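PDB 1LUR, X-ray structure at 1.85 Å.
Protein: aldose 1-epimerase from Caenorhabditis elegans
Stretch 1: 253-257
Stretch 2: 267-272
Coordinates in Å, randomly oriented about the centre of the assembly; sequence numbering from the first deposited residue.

Stretch 1 253-257: STYLR
Stretch 2 267-272: LSITTS

The contact is a short antiparallel β pairing, in which the first residues of one strand and the loop leading into it lie along a second strand of the same chain, held mainly by backbone hydrogen bonds and extended by one threonine hydroxyl and one bridging water. Residues 256-257 begin a strand that continues later in the chain, whereas 267-271 complete one that begins earlier; the end-to-end directions of 253-257 and 267-271 differ by 141°, and together the stretches bury 384 Å².

Register is set by two bridges. Leu256 and Ile269 form the hydrogen-bonded pair, CA to CA 5.1 Å, and Arg257 and Ser268 the non-hydrogen-bonded pair, CA to CA 4.3 Å. Ile269 N donates to Leu256 O at 2.8 Å (155°), but the return bond from Leu256 N to Ile269 O is weak, 3.4 Å and 150°. The same carbonyl also receives a nearly linear bond from Tyr255 N, 2.9 Å and 172°, so Ile269 O serves two successive amides. This arrangement accompanies a break in the extended conformation: Tyr255 has phi/psi of -110/-20°, between Thr254 at -75/134° and Leu256 at -146/139°. Arg257 (-132/123°) and residues 267-271 (phi -122 to -150°, psi 127 to 158°) are extended. Close CA-H...O contacts supplement the pairing, from Ser268 CA to Leu256 O at 3.1 Å and from Arg257 CA to Leu267 O at 3.2 Å.

Leu256 (chi1 t, chi2 t) and Ile269 (chi1 m, chi2 t) project to the same face of the sheet, where Leu256 CD2 meets Ile269 CD1 at 4.0 Å in a buried apolar contact. Arg257 (m, t, t, chi4 66°) and Ser268 (p) project to the other face; Arg257 NH1 is hydrogen-bonded elsewhere in the structure. Thr254 (m) approaches Ser268 through CG2 to CB, 3.8 Å, and a water links their hydroxyls, 2.5 Å from Thr254 OG1 and 2.8 Å from Ser268 OG.

Beyond the bridges, Thr270 (t) contributes a side-chain hydrogen bond, with OG1 donating to Ser253 O at 2.8 Å; the CA atoms of Thr254 and Thr270 are 4.9 Å apart. The CA-to-CB bond of Tyr255 points sideways, but with chi1 m and chi2 -49° the end of its side chain comes nearer the other stretch, bringing CE2 to 3.5 Å from Thr271 O, which lies at the ring edge, near its plane. Thr271 N is buried without a hydrogen-bonding partner.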

# COMPACT_ATOMS: atom_id res chain seq x y z
N SER A 253 -11.57 14.61 4.22
CA SER A 253 -11.68 14.98 2.82
C SER A 253 -11.04 13.92 1.92
O SER A 253 -10.01 13.33 2.27
CB SER A 253 -11.00 16.33 2.58
OG SER A 253 -11.10 16.72 1.22
N THR A 254 -11.65 13.69 0.76
CA THR A 254 -11.15 12.70 -0.19
C THR A 254 -9.93 13.27 -0.91
O THR A 254 -9.94 14.41 -1.37
CB THR A 254 -12.22 12.35 -1.23
OG1 THR A 254 -13.35 11.78 -0.57
CG2 THR A 254 -11.67 11.35 -2.25
N TYR A 255 -8.87 12.46 -1.01
CA TYR A 255 -7.65 12.90 -1.68
C TYR A 255 -7.45 12.17 -2.99
O TYR A 255 -6.70 12.63 -3.86
CB TYR A 255 -6.44 12.65 -0.78
CG TYR A 255 -6.50 13.39 0.52
CD1 TYR A 255 -6.81 14.75 0.57
CD2 TYR A 255 -6.23 12.73 1.72
CE1 TYR A 255 -6.86 15.44 1.77
CE2 TYR A 255 -6.28 13.41 2.93
CZ TYR A 255 -6.59 14.76 2.95
OH TYR A 255 -6.64 15.44 4.15
N LEU A 256 -8.11 11.03 -3.13
CA LEU A 256 -8.00 10.23 -4.34
C LEU A 256 -9.31 9.53 -4.68
O LEU A 256 -9.99 9.00 -3.81
CB LEU A 256 -6.88 9.20 -4.18
CG LEU A 256 -6.71 8.13 -5.26
CD1 LEU A 256 -5.30 7.56 -5.20
CD2 LEU A 256 -7.73 7.01 -5.06
N ARG A 257 -9.63 9.53 -5.97
CA ARG A 257 -10.84 8.90 -6.49
C ARG A 257 -10.40 8.06 -7.69
O ARG A 257 -9.79 8.59 -8.62
CB ARG A 257 -11.85 9.97 -6.92
CG ARG A 257 -12.11 11.02 -5.83
CD ARG A 257 -12.88 12.22 -6.37
NE ARG A 257 -12.89 13.34 -5.44
CZ ARG A 257 -11.81 14.03 -5.08
NH1 ARG A 257 -10.62 13.72 -5.58
NH2 ARG A 257 -11.91 15.04 -4.22
N LEU A 267 -13.78 4.13 -6.17
CA LEU A 267 -13.04 4.00 -4.93
C LEU A 267 -12.49 5.37 -4.56
O LEU A 267 -11.85 6.02 -5.39
CB LEU A 267 -11.87 3.02 -5.10
CG LEU A 267 -10.75 3.10 -4.06
CD1 LEU A 267 -11.30 2.70 -2.70
CD2 LEU A 267 -9.59 2.19 -4.45
N SER A 268 -12.75 5.81 -3.34
CA SER A 268 -12.26 7.11 -2.88
C SER A 268 -11.43 6.82 -1.64
O SER A 268 -11.76 5.94 -0.85
CB SER A 268 -13.43 8.04 -2.53
OG SER A 268 -14.05 7.64 -1.32
N ILE A 269 -10.35 7.58 -1.47
CA ILE A 269 -9.47 7.38 -0.33
C ILE A 269 -9.13 8.65 0.44
O ILE A 269 -8.99 9.73 -0.12
CB ILE A 269 -8.13 6.73 -0.77
CG1 ILE A 269 -8.39 5.32 -1.30
CG2 ILE A 269 -7.14 6.72 0.38
CD1 ILE A 269 -7.15 4.66 -1.88
N THR A 270 -9.00 8.49 1.75
CA THR A 270 -8.64 9.58 2.64
C THR A 270 -7.64 8.89 3.56
O THR A 270 -7.85 7.74 3.97
CB THR A 270 -9.85 10.13 3.43
OG1 THR A 270 -9.44 11.31 4.13
CG2 THR A 270 -10.35 9.12 4.44
N THR A 271 -6.54 9.55 3.86
CA THR A 271 -5.54 8.95 4.73
C THR A 271 -4.78 9.98 5.53
O THR A 271 -4.74 11.16 5.18
CB THR A 271 -4.52 8.13 3.89
OG1 THR A 271 -3.47 7.65 4.74
CG2 THR A 271 -3.91 9.00 2.79
N SER A 272 -4.20 9.52 6.63
CA SER A 272 -3.43 10.39 7.51
C SER A 272 -2.03 10.53 6.92
O SER A 272 -1.31 11.48 7.25
CB SER A 272 -3.35 9.77 8.90
OG SER A 272 -2.86 8.44 8.84
O HOH W 1 -12.92 9.51 0.35